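Long-range contacts in glycosyl hydrolase family 2, TIM barrel domain protein (Faecalibacterium prausnitzii A2-165, PDB 6ED2), which probably hydrolyses beta-glucuronides, as a gut bacterial beta-glucuronidase of glycoside hydrolase family 2: residues G318-D326 with G600-P608; F568-V579 with R618-R629. All blocks are in the same frame, centred on the assembly; numbering follows the deposited sequence.

Overall arrangement
Both contacts are largely buried and belong to one (beta/alpha)8 barrel, whose neighbouring parallel strands 312-320 and 574-580 join its first and last units. Interaction 1 gathers beyond the C-terminal end of strand 312-320, its centre about 15 Å from that of the chain, and reaches a subunit interface. Interaction 2, its centre about 24 Å from that of the chain, runs from the end of helix 554-570 along strand 574-580 and has an exposed fringe at Arg629. The two meet where Gly318 O lies 2.9 Å from Val579 N. Arginines paired with acids dominate both, but 318-326/600-608 ties mainly loop to loop, whereas 568-579/618-629 fastens the C-terminal tail, with a buried lysine collecting main-chain carbonyls.

Interaction 1. Residues G318-D326 with G600-P608; sequences GFGRHEDAD and GIFTRQRQP
Asp324 OD2 is gripped by Arg604 NE at 2.8 Å and by a water that also accepts from Arg606 NH1. The NE bond is nearly straight (172°) and arrives on the syn side of the carboxylate, while Arg604 NH2 meets Asp324 OD1 at 2.9 Å from above the carboxylate plane. Arginine suits this side-on grip because NE and NH2 lie along one edge; the extended chain, its CG anti to the backbone N (chi1 -162°), carries that edge across to the acid. Asp326 OD1 takes a weak bond from Arg604 NH1 at 3.1 Å, completing a salt-bridge network, and Asp326 OD2 offers its syn lone pair to Gln605 NE2 at 2.8 Å.

These groups join the loops following strands 312-320 and 574-580, the first and eighth of the TIM barrel, on the side where the strands' C-terminal ends emerge. Here Thr603-Arg606 forms a type I turn. Arg606 curls back, NH2 meeting Asp324 O (3.0 Å) nearly along its C=O but with a bent N-H (143°), NH1 reaching Arg604 O (2.8 Å). Its neighbour Arg321 is a like charge, but Asp340 of helix 334-347 forms salt bridges with both. Nearer the strand, polar contacts give way to hydrocarbon: Ile601 CG1 abuts the edge of the Phe319 ring, with CE1 at 3.9 Å. At the other end, Asp326 and Gln605 also pack against Gln605 and Asp326 of the third subunit.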
loop_
_atom_site.group_PDB
_atom_site.type_symbol
_atom_site.label_atom_id
_atom_site.label_comp_id
_atom_site.label_asym_id
_atom_site.label_seq_id
_atom_site.Cartn_x
_atom_site.Cartn_y
_atom_site.Cartn_z
ATOM N N GLY A 318 0.742 24.512 -13.686
ATOM C CA GLY A 318 1.067 23.227 -14.262
ATOM C C GLY A 318 2.229 22.552 -13.582
ATOM O O GLY A 318 2.327 22.571 -12.352
ATOM N N PHE A 319 3.140 21.979 -14.365
ATOM C CA PHE A 319 4.060 20.999 -13.812
ATOM C C PHE A 319 5.463 21.174 -14.358
ATOM O O PHE A 319 5.663 21.611 -15.494
ATOM C CB PHE A 319 3.613 19.557 -14.128
ATOM C CG PHE A 319 2.212 19.255 -13.721
ATOM C CD1 PHE A 319 1.929 18.850 -12.416
ATOM C CD2 PHE A 319 1.172 19.365 -14.641
ATOM C CE1 PHE A 319 0.630 18.562 -12.030
ATOM C CE2 PHE A 319 -0.149 19.094 -14.268
ATOM C CZ PHE A 319 -0.423 18.696 -12.965
ATOM N N GLY A 320 6.434 20.783 -13.540
ATOM C CA GLY A 320 7.628 20.174 -14.077
ATOM C C GLY A 320 7.339 18.698 -14.333
ATOM O O GLY A 320 6.730 18.011 -13.514
ATOM N N ARG A 321 7.773 18.221 -15.492
ATOM C CA ARG A 321 7.517 16.868 -15.930
ATOM C C ARG A 321 8.812 16.063 -15.984
ATOM O O ARG A 321 9.892 16.516 -15.570
ATOM C CB ARG A 321 6.820 16.904 -17.290
ATOM C CG ARG A 321 5.370 17.393 -17.230
ATOM C CD ARG A 321 4.698 17.264 -18.598
ATOM N NE ARG A 321 4.803 15.878 -19.041
ATOM C CZ ARG A 321 3.899 14.945 -18.777
ATOM N NH1 ARG A 321 2.798 15.267 -18.109
ATOM N NH2 ARG A 321 4.105 13.696 -19.168
ATOM N N HIS A 322 8.690 14.844 -16.492
ATOM C CA HIS A 322 9.815 14.022 -16.887
ATOM C C HIS A 322 9.341 13.139 -18.028
ATOM O O HIS A 322 8.146 12.846 -18.152
ATOM C CB HIS A 322 10.355 13.158 -15.731
ATOM C CG HIS A 322 11.614 13.691 -15.099
ATOM N ND1 HIS A 322 12.783 13.900 -15.807
ATOM C CD2 HIS A 322 11.882 14.058 -13.816
ATOM C CE1 HIS A 322 13.709 14.380 -14.995
ATOM N NE2 HIS A 322 13.188 14.484 -13.781
ATOM N N GLU A 323 10.273 12.737 -18.877
ATOM C CA GLU A 323 10.004 11.638 -19.800
ATOM C C GLU A 323 10.360 10.376 -19.023
ATOM O O GLU A 323 11.517 9.959 -18.955
ATOM C CB GLU A 323 10.794 11.787 -21.092
ATOM C CG GLU A 323 10.239 12.840 -22.032
ATOM C CD GLU A 323 11.013 12.884 -23.347
ATOM O OE1 GLU A 323 12.257 13.081 -23.303
ATOM O OE2 GLU A 323 10.387 12.699 -24.415
ATOM N N ASP A 324 9.351 9.795 -18.378
ATOM C CA ASP A 324 9.582 8.719 -17.426
ATOM C C ASP A 324 8.290 7.924 -17.296
ATOM O O ASP A 324 7.213 8.517 -17.174
ATOM C CB ASP A 324 10.017 9.300 -16.064
ATOM C CG ASP A 324 10.017 8.261 -14.947
ATOM O OD1 ASP A 324 11.115 7.810 -14.560
ATOM O OD2 ASP A 324 8.919 7.912 -14.441
ATOM N N ALA A 325 8.400 6.597 -17.330
ATOM C CA ALA A 325 7.256 5.718 -17.101
ATOM C C ALA A 325 7.792 4.348 -16.710
ATOM O O ALA A 325 8.987 4.071 -16.842
ATOM C CB ALA A 325 6.342 5.631 -18.337
ATOM N N ASP A 326 6.890 3.491 -16.221
ATOM C CA ASP A 326 7.271 2.117 -15.883
ATOM C C ASP A 326 7.850 1.387 -17.092
ATOM O O ASP A 326 7.446 1.622 -18.235
ATOM C CB ASP A 326 6.072 1.333 -15.344
ATOM C CG ASP A 326 5.693 1.739 -13.913
ATOM O OD1 ASP A 326 6.591 2.132 -13.132
ATOM O OD2 ASP A 326 4.492 1.651 -13.567
ATOM N N GLY A 600 5.264 13.201 -6.986
ATOM C CA GLY A 600 4.274 13.237 -8.048
ATOM C C GLY A 600 2.930 13.743 -7.547
ATOM O O GLY A 600 2.505 13.446 -6.428
ATOM N N ILE A 601 2.275 14.553 -8.378
ATOM C CA ILE A 601 0.864 14.841 -8.157
ATOM C C ILE A 601 0.016 13.637 -8.587
ATOM O O ILE A 601 -1.064 13.388 -8.019
ATOM C CB ILE A 601 0.482 16.129 -8.909
ATOM C CG1 ILE A 601 1.323 17.311 -8.400
ATOM C CG2 ILE A 601 -1.015 16.440 -8.752
ATOM C CD1 ILE A 601 1.324 17.455 -6.856
ATOM N N PHE A 602 0.492 12.880 -9.577
ATOM C CA PHE A 602 -0.049 11.584 -9.959
ATOM C C PHE A 602 0.988 10.511 -9.678
ATOM O O PHE A 602 2.190 10.797 -9.592
ATOM C CB PHE A 602 -0.443 11.563 -11.439
ATOM C CG PHE A 602 -1.425 12.639 -11.806
ATOM C CD1 PHE A 602 -2.795 12.388 -11.764
ATOM C CD2 PHE A 602 -0.983 13.904 -12.167
ATOM C CE1 PHE A 602 -3.705 13.364 -12.079
ATOM C CE2 PHE A 602 -1.887 14.905 -12.486
ATOM C CZ PHE A 602 -3.255 14.640 -12.437
ATOM N N THR A 603 0.510 9.270 -9.515
ATOM C CA THR A 603 1.428 8.145 -9.426
ATOM C C THR A 603 2.124 7.939 -10.775
ATOM O O THR A 603 1.715 8.474 -11.806
ATOM C CB THR A 603 0.688 6.859 -9.050
ATOM O OG1 THR A 603 -0.189 6.507 -10.129
ATOM C CG2 THR A 603 -0.124 7.025 -7.756
ATOM N N ARG A 604 3.169 7.117 -10.764
ATOM C CA ARG A 604 3.868 6.798 -11.999
ATOM C C ARG A 604 2.970 6.039 -12.978
ATOM O O ARG A 604 3.204 6.079 -14.192
ATOM C CB ARG A 604 5.128 5.988 -11.672
ATOM C CG ARG A 604 6.147 5.963 -12.795
ATOM C CD ARG A 604 7.310 5.065 -12.456
ATOM N NE ARG A 604 8.500 5.388 -13.239
ATOM C CZ ARG A 604 9.496 4.543 -13.467
ATOM N NH1 ARG A 604 9.424 3.299 -13.003
ATOM N NH2 ARG A 604 10.564 4.941 -14.152
ATOM N N GLN A 605 1.962 5.325 -12.468
ATOM C CA GLN A 605 0.957 4.632 -13.264
ATOM C C GLN A 605 -0.169 5.560 -13.699
ATOM O O GLN A 605 -1.176 5.095 -14.251
ATOM C CB GLN A 605 0.389 3.451 -12.467
ATOM C CG GLN A 605 1.453 2.410 -12.099
ATOM C CD GLN A 605 2.397 2.852 -10.970
ATOM O OE1 GLN A 605 1.982 3.543 -10.039
ATOM N NE2 GLN A 605 3.675 2.455 -11.059
ATOM N N ARG A 606 -0.032 6.853 -13.406
ATOM C CA ARG A 606 -0.889 7.894 -13.959
ATOM C C ARG A 606 -2.270 7.889 -13.320
ATOM O O ARG A 606 -3.284 8.081 -13.995
ATOM C CB ARG A 606 -0.994 7.785 -15.475
ATOM C CG ARG A 606 0.029 8.622 -16.202
ATOM C CD ARG A 606 1.461 8.347 -15.762
ATOM N NE ARG A 606 2.395 9.097 -16.592
ATOM C CZ ARG A 606 3.719 9.083 -16.453
ATOM N NH1 ARG A 606 4.295 8.343 -15.514
ATOM N NH2 ARG A 606 4.471 9.815 -17.269
ATOM N N GLN A 607 -2.310 7.688 -12.004
ATOM C CA GLN A 607 -3.540 7.891 -11.265
ATOM C C GLN A 607 -3.349 9.008 -10.246
ATOM O O GLN A 607 -2.237 9.231 -9.773
ATOM C CB GLN A 607 -3.988 6.605 -10.551
ATOM C CG GLN A 607 -4.180 5.437 -11.473
ATOM C CD GLN A 607 -5.309 5.648 -12.485
ATOM O OE1 GLN A 607 -6.162 6.534 -12.325
ATOM N NE2 GLN A 607 -5.315 4.820 -13.537
ATOM N N PRO A 608 -4.412 9.716 -9.874
ATOM C CA PRO A 608 -4.238 10.866 -8.977
ATOM C C PRO A 608 -3.860 10.448 -7.563
ATOM O O PRO A 608 -4.306 9.416 -7.056
ATOM C CB PRO A 608 -5.607 11.552 -9.002
ATOM C CG PRO A 608 -6.548 10.499 -9.400
ATOM C CD PRO A 608 -5.804 9.571 -10.316
HETATM O O HOH W 1 6.709 9.451 -14.149
HETATM O O HOH W 2 4.313 4.068 -16.041
#

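Interaction 2. Residues F568-V579 with R618-R629; sequences FDHYDFVQGELV and RWTTLPVDFKKR
Arg618 bridges Glu577 and Asp569, making two of the three ion pairs across the contact. Its guanidinium meets Glu577 side-on, NH2 to OE1 at 2.7 Å and NE to OE2, with the two planes only 7° apart. End-on, Arg618 NH2 reaches Asp569 OD1 at 2.8 Å, and NH1 reaches OD2. Trp619 NE1 adds a bond to Glu577 OE2 at 2.9 Å, from above the carboxylate plane, and Tyr315 OH bonds OE1. A leucine in place of Arg618 would probably leave the carboxylates of Asp569 and Glu577 without the cation that joins them. At the surface, Arg629 NE pairs with Asp572 OD2, while Phe573 CB lies under one guanidinium face.

Among side-chain bonds to main-chain carbonyls, those of Lys627 stand out. Its chain, bent at chi2 (78°) and chi4 (-57°), brings NZ to Val574 O at 2.6 Å, Phe568 O at 3.0 Å and, weakly, Tyr571 O. A water links NZ to Asp569 OD1. Lysine fits because one ammonium can serve several carbonyls, from the end of helix 554-570 and the Tyr571-Val574 turn. Gln575 NE2 donates to Lys627 O at 3.0 Å, on a carbonyl lone pair; its OE1 accepts from Arg306.

Apolar contact across is slight, Val579 CG1 to Trp619 CH2 at 4.3 Å; within the tail, Phe626 packs between Leu622 CD2 and Lys627 CD and turns its edge to Asp569 OD1.

The last turn of helix 610-621 and its tail thus lie over the junction of helix 554-570 with barrel strand 574-580, beside Tyr315 of strand 312-320 and Arg306 of strand 306-309.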
loop_
_atom_site.group_PDB
_atom_site.type_symbol
_atom_site.label_atom_id
_atom_site.label_comp_id
_atom_site.label_asym_id
_atom_site.label_seq_id
_atom_site.Cartn_x
_atom_site.Cartn_y
_atom_site.Cartn_z
ATOM N N PHE A 568 2.614 32.337 -2.345
ATOM C CA PHE A 568 2.518 32.729 -3.754
ATOM C C PHE A 568 1.520 33.856 -3.916
ATOM O O PHE A 568 1.795 34.875 -4.561
ATOM C CB PHE A 568 2.046 31.569 -4.657
ATOM C CG PHE A 568 3.024 30.422 -4.827
ATOM C CD1 PHE A 568 4.236 30.379 -4.158
ATOM C CD2 PHE A 568 2.683 29.359 -5.658
ATOM C CE1 PHE A 568 5.103 29.319 -4.328
ATOM C CE2 PHE A 568 3.540 28.280 -5.831
ATOM C CZ PHE A 568 4.756 28.255 -5.167
ATOM N N ASP A 569 0.327 33.662 -3.351
ATOM C CA ASP A 569 -0.795 34.549 -3.607
ATOM C C ASP A 569 -0.592 35.919 -2.976
ATOM O O ASP A 569 -1.265 36.876 -3.366
ATOM C CB ASP A 569 -2.087 33.894 -3.108
ATOM C CG ASP A 569 -2.494 32.674 -3.961
ATOM O OD1 ASP A 569 -1.932 32.521 -5.075
ATOM O OD2 ASP A 569 -3.379 31.882 -3.528
ATOM N N HIS A 570 0.340 36.029 -2.035
ATOM C CA HIS A 570 0.612 37.294 -1.372
ATOM C C HIS A 570 1.301 38.317 -2.279
ATOM O O HIS A 570 1.162 39.515 -2.032
ATOM C CB HIS A 570 1.476 37.041 -0.137
ATOM C CG HIS A 570 1.660 38.247 0.722
ATOM N ND1 HIS A 570 0.621 38.835 1.412
ATOM C CD2 HIS A 570 2.759 38.995 0.988
ATOM C CE1 HIS A 570 1.076 39.884 2.076
ATOM N NE2 HIS A 570 2.369 40.003 1.835
ATOM N N TYR A 571 2.025 37.888 -3.317
ATOM C CA TYR A 571 2.929 38.762 -4.068
ATOM C C TYR A 571 2.428 38.953 -5.494
ATOM O O TYR A 571 2.267 37.977 -6.234
ATOM C CB TYR A 571 4.349 38.186 -4.077
ATOM C CG TYR A 571 4.969 38.105 -2.705
ATOM C CD1 TYR A 571 5.669 39.190 -2.169
ATOM C CD2 TYR A 571 4.843 36.953 -1.925
ATOM C CE1 TYR A 571 6.230 39.126 -0.902
ATOM C CE2 TYR A 571 5.406 36.878 -0.653
ATOM C CZ TYR A 571 6.098 37.969 -0.148
ATOM O OH TYR A 571 6.665 37.903 1.108
ATOM N N ASP A 572 2.215 40.210 -5.892
ATOM C CA ASP A 572 1.656 40.503 -7.208
ATOM C C ASP A 572 2.585 40.073 -8.340
ATOM O O ASP A 572 2.123 39.863 -9.467
ATOM C CB ASP A 572 1.323 42.007 -7.327
ATOM C CG ASP A 572 2.564 42.886 -7.672
ATOM O OD1 ASP A 572 3.595 42.837 -6.941
ATOM O OD2 ASP A 572 2.509 43.638 -8.684
ATOM N N PHE A 573 3.879 39.927 -8.066
ATOM C CA PHE A 573 4.818 39.574 -9.121
ATOM C C PHE A 573 4.893 38.071 -9.380
ATOM O O PHE A 573 5.487 37.669 -10.387
ATOM C CB PHE A 573 6.215 40.121 -8.807
ATOM C CG PHE A 573 6.760 39.721 -7.450
ATOM C CD1 PHE A 573 7.299 38.457 -7.234
ATOM C CD2 PHE A 573 6.758 40.627 -6.394
ATOM C CE1 PHE A 573 7.818 38.093 -6.004
ATOM C CE2 PHE A 573 7.266 40.269 -5.153
ATOM C CZ PHE A 573 7.803 39.003 -4.956
ATOM N N VAL A 574 4.303 37.238 -8.525
ATOM C CA VAL A 574 4.290 35.796 -8.773
ATOM C C VAL A 574 3.244 35.533 -9.844
ATOM O O VAL A 574 2.047 35.734 -9.622
ATOM C CB VAL A 574 4.002 34.987 -7.505
ATOM C CG1 VAL A 574 3.866 33.509 -7.862
ATOM C CG2 VAL A 574 5.123 35.179 -6.479
ATOM N N GLN A 575 3.695 35.101 -11.020
ATOM C CA GLN A 575 2.797 34.975 -12.161
ATOM C C GLN A 575 2.689 33.547 -12.672
ATOM O O GLN A 575 2.139 33.324 -13.758
ATOM C CB GLN A 575 3.250 35.912 -13.283
ATOM C CG GLN A 575 3.054 37.375 -12.939
ATOM C CD GLN A 575 1.587 37.746 -12.865
ATOM O OE1 GLN A 575 0.812 37.383 -13.744
ATOM N NE2 GLN A 575 1.196 38.477 -11.814
ATOM N N GLY A 576 3.180 32.575 -11.919
ATOM C CA GLY A 576 3.059 31.204 -12.350
ATOM C C GLY A 576 3.478 30.228 -11.277
ATOM O O GLY A 576 4.378 30.526 -10.483
ATOM N N GLU A 577 2.825 29.062 -11.241
ATOM C CA GLU A 577 3.177 27.985 -10.318
ATOM C C GLU A 577 3.254 26.691 -11.111
ATOM O O GLU A 577 2.251 26.230 -11.665
ATOM C CB GLU A 577 2.164 27.869 -9.173
ATOM C CG GLU A 577 0.709 27.835 -9.634
ATOM C CD GLU A 577 -0.268 28.097 -8.499
ATOM O OE1 GLU A 577 -0.341 29.257 -8.010
ATOM O OE2 GLU A 577 -0.962 27.139 -8.093
ATOM N N LEU A 578 4.440 26.118 -11.189
ATOM C CA LEU A 578 4.626 24.818 -11.808
ATOM C C LEU A 578 5.179 23.941 -10.703
ATOM O O LEU A 578 6.286 24.188 -10.205
ATOM C CB LEU A 578 5.559 24.877 -13.019
ATOM C CG LEU A 578 5.212 25.893 -14.106
ATOM C CD1 LEU A 578 6.199 25.762 -15.252
ATOM C CD2 LEU A 578 3.798 25.764 -14.622
ATOM N N VAL A 579 4.388 22.954 -10.286
ATOM C CA VAL A 579 4.720 22.169 -9.105
ATOM C C VAL A 579 5.602 21.010 -9.533
ATOM O O VAL A 579 5.547 20.551 -10.679
ATOM C CB VAL A 579 3.433 21.704 -8.379
ATOM C CG1 VAL A 579 2.679 20.651 -9.200
ATOM C CG2 VAL A 579 3.740 21.189 -6.970
ATOM N N ARG A 618 -8.159 24.321 -7.190
ATOM C CA ARG A 618 -7.507 25.624 -7.265
ATOM C C ARG A 618 -7.355 26.091 -8.712
ATOM O O ARG A 618 -7.763 27.205 -9.062
ATOM C CB ARG A 618 -6.144 25.570 -6.564
ATOM C CG ARG A 618 -5.323 26.856 -6.687
ATOM C CD ARG A 618 -4.019 26.758 -5.882
ATOM N NE ARG A 618 -3.066 27.793 -6.257
ATOM C CZ ARG A 618 -3.049 29.018 -5.729
ATOM N NH1 ARG A 618 -3.939 29.357 -4.796
ATOM N NH2 ARG A 618 -2.144 29.907 -6.130
ATOM N N TRP A 619 -6.792 25.239 -9.573
ATOM C CA TRP A 619 -6.404 25.682 -10.907
ATOM C C TRP A 619 -7.613 25.963 -11.788
ATOM O O TRP A 619 -7.545 26.838 -12.655
ATOM C CB TRP A 619 -5.502 24.638 -11.560
ATOM C CG TRP A 619 -4.093 24.690 -11.060
ATOM C CD1 TRP A 619 -3.531 25.662 -10.278
ATOM C CD2 TRP A 619 -3.062 23.734 -11.313
ATOM N NE1 TRP A 619 -2.208 25.366 -10.026
ATOM C CE2 TRP A 619 -1.898 24.189 -10.656
ATOM C CE3 TRP A 619 -3.008 22.530 -12.034
ATOM C CZ2 TRP A 619 -0.692 23.486 -10.702
ATOM C CZ3 TRP A 619 -1.816 21.837 -12.068
ATOM C CH2 TRP A 619 -0.678 22.315 -11.400
ATOM N N THR A 620 -8.711 25.228 -11.602
ATOM C CA THR A 620 -9.935 25.496 -12.350
ATOM C C THR A 620 -10.757 26.614 -11.737
ATOM O O THR A 620 -11.672 27.112 -12.391
ATOM C CB THR A 620 -10.809 24.236 -12.454
ATOM O OG1 THR A 620 -11.277 23.869 -11.152
ATOM C CG2 THR A 620 -10.027 23.069 -13.081
ATOM N N THR A 621 -10.455 27.013 -10.506
ATOM C CA THR A 621 -11.112 28.159 -9.891
ATOM C C THR A 621 -10.385 29.469 -10.186
ATOM O O THR A 621 -11.037 30.491 -10.427
ATOM C CB THR A 621 -11.221 27.944 -8.377
ATOM O OG1 THR A 621 -12.108 26.850 -8.126
ATOM C CG2 THR A 621 -11.754 29.185 -7.687
ATOM N N LEU A 622 -9.051 29.469 -10.178
ATOM C CA LEU A 622 -8.314 30.682 -10.526
ATOM C C LEU A 622 -8.641 31.105 -11.958
ATOM O O LEU A 622 -8.564 30.273 -12.878
ATOM C CB LEU A 622 -6.809 30.467 -10.394
ATOM C CG LEU A 622 -6.253 30.158 -9.006
ATOM C CD1 LEU A 622 -4.747 29.922 -9.076
ATOM C CD2 LEU A 622 -6.575 31.302 -8.047
ATOM N N PRO A 623 -8.990 32.367 -12.194
ATOM C CA PRO A 623 -9.200 32.826 -13.573
ATOM C C PRO A 623 -7.910 32.759 -14.375
ATOM O O PRO A 623 -6.804 32.716 -13.823
ATOM C CB PRO A 623 -9.684 34.276 -13.407
ATOM C CG PRO A 623 -9.187 34.695 -12.075
ATOM C CD PRO A 623 -9.224 33.440 -11.213
ATOM N N VAL A 624 -8.064 32.749 -15.705
ATOM C CA VAL A 624 -6.892 32.596 -16.567
ATOM C C VAL A 624 -5.916 33.750 -16.361
ATOM O O VAL A 624 -4.693 33.566 -16.457
ATOM C CB VAL A 624 -7.325 32.449 -18.044
ATOM C CG1 VAL A 624 -8.240 33.573 -18.452
ATOM C CG2 VAL A 624 -6.110 32.392 -18.967
ATOM N N ASP A 625 -6.429 34.938 -16.013
ATOM C CA ASP A 625 -5.616 36.136 -15.800
ATOM C C ASP A 625 -5.496 36.498 -14.317
ATOM O O ASP A 625 -5.408 37.676 -13.954
ATOM C CB ASP A 625 -6.183 37.313 -16.595
ATOM C CG ASP A 625 -7.574 37.717 -16.128
ATOM O OD1 ASP A 625 -8.302 36.859 -15.594
ATOM O OD2 ASP A 625 -7.937 38.898 -16.291
ATOM N N PHE A 626 -5.491 35.483 -13.457
ATOM C CA PHE A 626 -5.245 35.662 -12.035
ATOM C C PHE A 626 -3.977 36.474 -11.794
ATOM O O PHE A 626 -3.005 36.383 -12.554
ATOM C CB PHE A 626 -5.125 34.283 -11.397
ATOM C CG PHE A 626 -4.859 34.297 -9.924
ATOM C CD1 PHE A 626 -3.796 33.574 -9.400
ATOM C CD2 PHE A 626 -5.703 34.978 -9.055
ATOM C CE1 PHE A 626 -3.550 33.552 -8.034
ATOM C CE2 PHE A 626 -5.478 34.960 -7.682
ATOM C CZ PHE A 626 -4.391 34.252 -7.167
ATOM N N LYS A 627 -4.012 37.287 -10.733
ATOM C CA LYS A 627 -2.883 38.055 -10.212
ATOM C C LYS A 627 -2.649 39.322 -11.017
ATOM O O LYS A 627 -1.606 39.462 -11.671
ATOM C CB LYS A 627 -1.599 37.225 -10.172
ATOM C CG LYS A 627 -0.791 37.473 -8.925
ATOM C CD LYS A 627 -1.397 36.720 -7.759
ATOM C CE LYS A 627 -0.350 36.471 -6.731
ATOM N NZ LYS A 627 0.785 35.722 -7.305
ATOM N N LYS A 628 -3.616 40.241 -10.970
ATOM C CA LYS A 628 -3.433 41.550 -11.575
ATOM C C LYS A 628 -2.266 42.268 -10.907
ATOM O O LYS A 628 -1.990 42.097 -9.717
ATOM C CB LYS A 628 -4.722 42.373 -11.482
ATOM C CG LYS A 628 -5.808 41.893 -12.460
ATOM C CD LYS A 628 -7.107 42.708 -12.353
ATOM C CE LYS A 628 -8.151 42.241 -13.372
ATOM N NZ LYS A 628 -8.396 40.766 -13.294
ATOM N N ARG A 629 -1.567 43.066 -11.695
ATOM C CA ARG A 629 -0.190 43.417 -11.383
ATOM C C ARG A 629 -0.056 44.872 -10.927
ATOM O O ARG A 629 -1.062 45.577 -10.769
ATOM C CB ARG A 629 0.656 43.125 -12.625
ATOM C CG ARG A 629 2.112 43.317 -12.503
ATOM C CD ARG A 629 2.771 42.153 -11.840
ATOM N NE ARG A 629 3.916 42.649 -11.076
ATOM C CZ ARG A 629 5.184 42.462 -11.408
ATOM N NH1 ARG A 629 6.152 42.965 -10.641
ATOM N NH2 ARG A 629 5.485 41.753 -12.490
HETATM O O HOH W 3 -0.062 33.198 -6.774
#